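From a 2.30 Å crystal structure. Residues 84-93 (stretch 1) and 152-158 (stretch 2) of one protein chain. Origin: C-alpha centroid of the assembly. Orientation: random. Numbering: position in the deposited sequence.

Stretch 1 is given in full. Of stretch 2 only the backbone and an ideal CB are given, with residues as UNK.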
# COMPACT_ATOMS: atom_id res chain seq x y z
N LEU A 84 -22.72 -1.19 21.13
CA LEU A 84 -22.84 -1.64 22.50
C LEU A 84 -21.48 -1.93 23.14
O LEU A 84 -21.27 -1.65 24.32
CB LEU A 84 -23.74 -2.87 22.57
CG LEU A 84 -25.13 -2.76 21.95
CD1 LEU A 84 -25.78 -4.12 21.88
CD2 LEU A 84 -26.03 -1.78 22.72
N TYR A 85 -20.56 -2.51 22.37
CA TYR A 85 -19.19 -2.71 22.83
C TYR A 85 -18.48 -1.37 23.01
O TYR A 85 -17.81 -1.15 24.01
CB TYR A 85 -18.42 -3.59 21.85
CG TYR A 85 -16.97 -3.79 22.19
CD1 TYR A 85 -16.58 -4.33 23.44
CD2 TYR A 85 -15.97 -3.50 21.25
CE1 TYR A 85 -15.23 -4.52 23.73
CE2 TYR A 85 -14.61 -3.69 21.55
CZ TYR A 85 -14.26 -4.21 22.77
OH TYR A 85 -12.92 -4.41 23.06
N LEU A 86 -18.64 -0.45 22.06
CA LEU A 86 -18.10 0.91 22.27
C LEU A 86 -18.67 1.59 23.52
O LEU A 86 -17.93 2.20 24.29
CB LEU A 86 -18.31 1.80 21.04
CG LEU A 86 -17.82 3.24 21.15
CD1 LEU A 86 -16.30 3.26 21.31
CD2 LEU A 86 -18.29 4.06 19.94
N THR A 87 -19.99 1.50 23.72
CA THR A 87 -20.60 2.12 24.89
C THR A 87 -20.12 1.46 26.20
O THR A 87 -19.89 2.16 27.18
CB THR A 87 -22.15 2.15 24.79
OG1 THR A 87 -22.52 2.98 23.69
CG2 THR A 87 -22.81 2.71 26.08
N ALA A 88 -19.94 0.14 26.18
CA ALA A 88 -19.37 -0.60 27.31
C ALA A 88 -17.89 -0.26 27.60
O ALA A 88 -17.49 -0.23 28.78
CB ALA A 88 -19.58 -2.12 27.12
N LEU A 89 -17.10 0.01 26.56
CA LEU A 89 -15.74 0.54 26.72
C LEU A 89 -15.73 1.95 27.29
O LEU A 89 -14.82 2.30 28.04
CB LEU A 89 -15.00 0.56 25.39
CG LEU A 89 -14.47 -0.75 24.82
CD1 LEU A 89 -14.21 -0.58 23.32
CD2 LEU A 89 -13.21 -1.21 25.56
N GLU A 90 -16.72 2.77 26.93
CA GLU A 90 -16.73 4.15 27.41
C GLU A 90 -17.13 4.17 28.87
O GLU A 90 -16.55 4.91 29.65
CB GLU A 90 -17.65 5.05 26.56
CG GLU A 90 -17.09 5.38 25.17
CD GLU A 90 -18.14 5.89 24.17
OE1 GLU A 90 -19.37 5.77 24.43
OE2 GLU A 90 -17.74 6.42 23.10
N GLU A 91 -18.09 3.32 29.24
CA GLU A 91 -18.52 3.20 30.62
C GLU A 91 -17.52 2.45 31.51
O GLU A 91 -17.51 2.62 32.72
CB GLU A 91 -19.94 2.64 30.74
CG GLU A 91 -21.08 3.67 30.45
CD GLU A 91 -20.80 5.11 30.99
OE1 GLU A 91 -20.64 5.29 32.23
OE2 GLU A 91 -20.75 6.08 30.17
N TRP A 92 -16.67 1.62 30.91
CA TRP A 92 -15.53 1.03 31.62
C TRP A 92 -14.46 2.07 31.90
O TRP A 92 -13.96 2.15 33.02
CB TRP A 92 -14.93 -0.16 30.86
CG TRP A 92 -13.66 -0.71 31.47
CD1 TRP A 92 -13.51 -1.19 32.75
CD2 TRP A 92 -12.38 -0.85 30.84
NE1 TRP A 92 -12.21 -1.59 32.96
CE2 TRP A 92 -11.50 -1.41 31.80
CE3 TRP A 92 -11.89 -0.55 29.56
CZ2 TRP A 92 -10.15 -1.69 31.53
CZ3 TRP A 92 -10.55 -0.81 29.29
CH2 TRP A 92 -9.69 -1.38 30.27
N GLN A 93 -14.11 2.86 30.87
CA GLN A 93 -13.02 3.83 30.93
C GLN A 93 -13.23 4.86 32.05
O GLN A 93 -12.26 5.46 32.53
CB GLN A 93 -12.81 4.53 29.57
CG GLN A 93 -11.56 5.48 29.50
CD GLN A 93 -11.48 6.36 28.21
OE1 GLN A 93 -12.31 6.27 27.30
NE2 GLN A 93 -10.47 7.22 28.16
N UNK A 152 -4.58 -6.40 25.61
CA UNK A 152 -4.32 -5.20 26.40
C UNK A 152 -5.19 -5.09 27.66
O UNK A 152 -4.73 -4.56 28.67
CB UNK A 152 -4.54 -3.96 25.53
N UNK A 153 -6.42 -5.61 27.61
CA UNK A 153 -7.40 -5.35 28.64
C UNK A 153 -7.90 -6.61 29.35
O UNK A 153 -8.60 -6.51 30.35
CB UNK A 153 -8.59 -4.60 28.03
N UNK A 154 -7.56 -7.77 28.82
CA UNK A 154 -8.09 -9.03 29.32
C UNK A 154 -7.90 -9.26 30.80
O UNK A 154 -8.84 -9.58 31.50
CB UNK A 154 -7.44 -10.19 28.56
N UNK A 155 -6.67 -9.10 31.27
CA UNK A 155 -6.39 -9.31 32.68
C UNK A 155 -7.22 -8.35 33.55
O UNK A 155 -7.88 -8.78 34.50
CB UNK A 155 -4.90 -9.13 32.95
N UNK A 156 -7.20 -7.06 33.19
CA UNK A 156 -8.06 -6.02 33.77
C UNK A 156 -9.55 -6.39 33.89
O UNK A 156 -10.19 -6.08 34.91
CB UNK A 156 -7.94 -4.75 32.92
N UNK A 157 -10.09 -7.08 32.88
CA UNK A 157 -11.48 -7.54 32.88
C UNK A 157 -11.64 -8.87 33.58
O UNK A 157 -12.74 -9.42 33.60
CB UNK A 157 -12.00 -7.65 31.45
N UNK A 158 -10.55 -9.42 34.11
CA UNK A 158 -10.63 -10.67 34.85
C UNK A 158 -10.63 -11.97 34.04
O UNK A 158 -11.11 -13.03 34.53
CB UNK A 158 -11.90 -10.64 35.70

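Stretch 1 is a helix that offers the second stretch a row of apolar and aromatic side chains, Tyr 85, Leu 89 and Trp 92, spaced so that they lie along one flank. The indole of Trp 92 reaches furthest toward the partner backbone.

Position 152 is helical, and its ideal CB has nothing of stretch 1 within 5.5 Å. The contact therefore sets little demand, and many side chains would fit. The residue is Ile 152, which makes no contact with stretch 1; its nearest approach is 7.0 Å, from Ile 152 CG2 to Trp 92 CH2.

At position 153 CA-to-CB points toward stretch 1, and the ideal CB lies 4.1 Å from Trp 92 CH2. The neighbouring surface is the carbon rim of an indole, with no charge to answer, so a leucine, a methionine or an aromatic ring would suit. The residue is Phe 153, with chi1 in the m well. Its ring turns a face to the edge of Trp 92; the six-membered ring centroids are 5.2 Å apart with planes at 67°, and Trp 92 CH2 approaches Phe 153 CD2 to 3.6 Å.

Positions 154 and 155 have helical backbone angles, and their ideal CB atoms find no neighbour in stretch 1. Small or polar residues would be equally acceptable; they are Gly 154 and Glu 155, neither of which touches the helix.

Position 156 again points toward stretch 1, its ideal CB 4.0 Å from Trp 92 CZ2. A side chain with an aliphatic stem could lie along the indole edge, whether its end is apolar or polar. In Glu 156 the stem makes this contact, with CG 3.8 Å from Trp 92 CZ2, while the carboxylate forms no salt bridge or hydrogen bond with stretch 1.

Position 157 is less obvious: CA-to-CB points sideways, and no atom of stretch 1 comes within 5.5 Å of the ideal CB. Only a long side chain could return to the helix, where Trp 92 presents an open face and Leu 89 and Tyr 85 lie further along; a large aromatic or a long aliphatic chain would be plausible. Trp 157, with chi1 in the m well, spans all three. Its edge meets the face of Trp 92, planes at 80°, with Trp 157 NE1 3.5 Å from Trp 92 CE2. Beyond this, Trp 157 CZ2 packs 4.2 Å from Leu 89 CD2, and Trp 157 CH2 lies 3.8 Å from Tyr 85 OH.

Position 158 closes a type I turn begun at 155. With phi/psi of 83/24, a CB would jam against the preceding carbonyl O, which calls for glycine, and the residue is Gly 158.

Stretch 2, residues 152-158: IFGEEWG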
# COMPACT_ATOMS: atom_id res chain seq x y z
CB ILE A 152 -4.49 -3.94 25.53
CG1 ILE A 152 -3.58 -4.05 24.30
CG2 ILE A 152 -4.11 -2.68 26.29
CD1 ILE A 152 -4.08 -3.26 23.12
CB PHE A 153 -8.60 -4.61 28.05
CG PHE A 153 -8.25 -3.36 27.26
CD1 PHE A 153 -8.85 -3.13 26.02
CD2 PHE A 153 -7.37 -2.40 27.78
CE1 PHE A 153 -8.57 -1.99 25.27
CE2 PHE A 153 -7.07 -1.24 27.05
CZ PHE A 153 -7.67 -1.04 25.78
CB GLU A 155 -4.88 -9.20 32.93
CG GLU A 155 -4.48 -8.44 34.18
CD GLU A 155 -3.15 -7.72 33.98
OE1 GLU A 155 -3.10 -6.46 34.14
OE2 GLU A 155 -2.17 -8.43 33.65
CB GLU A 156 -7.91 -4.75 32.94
CG GLU A 156 -7.68 -3.53 33.75
CD GLU A 156 -6.42 -2.75 33.37
OE1 GLU A 156 -5.78 -2.23 34.32
OE2 GLU A 156 -6.07 -2.66 32.15
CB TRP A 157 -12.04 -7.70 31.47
CG TRP A 157 -11.96 -6.49 30.58
CD1 TRP A 157 -11.87 -5.17 30.98
CD2 TRP A 157 -12.00 -6.48 29.15
NE1 TRP A 157 -11.85 -4.35 29.87
CE2 TRP A 157 -11.93 -5.12 28.74
CE3 TRP A 157 -12.11 -7.47 28.17
CZ2 TRP A 157 -11.94 -4.75 27.39
CZ3 TRP A 157 -12.12 -7.11 26.84
CH2 TRP A 157 -12.03 -5.75 26.46
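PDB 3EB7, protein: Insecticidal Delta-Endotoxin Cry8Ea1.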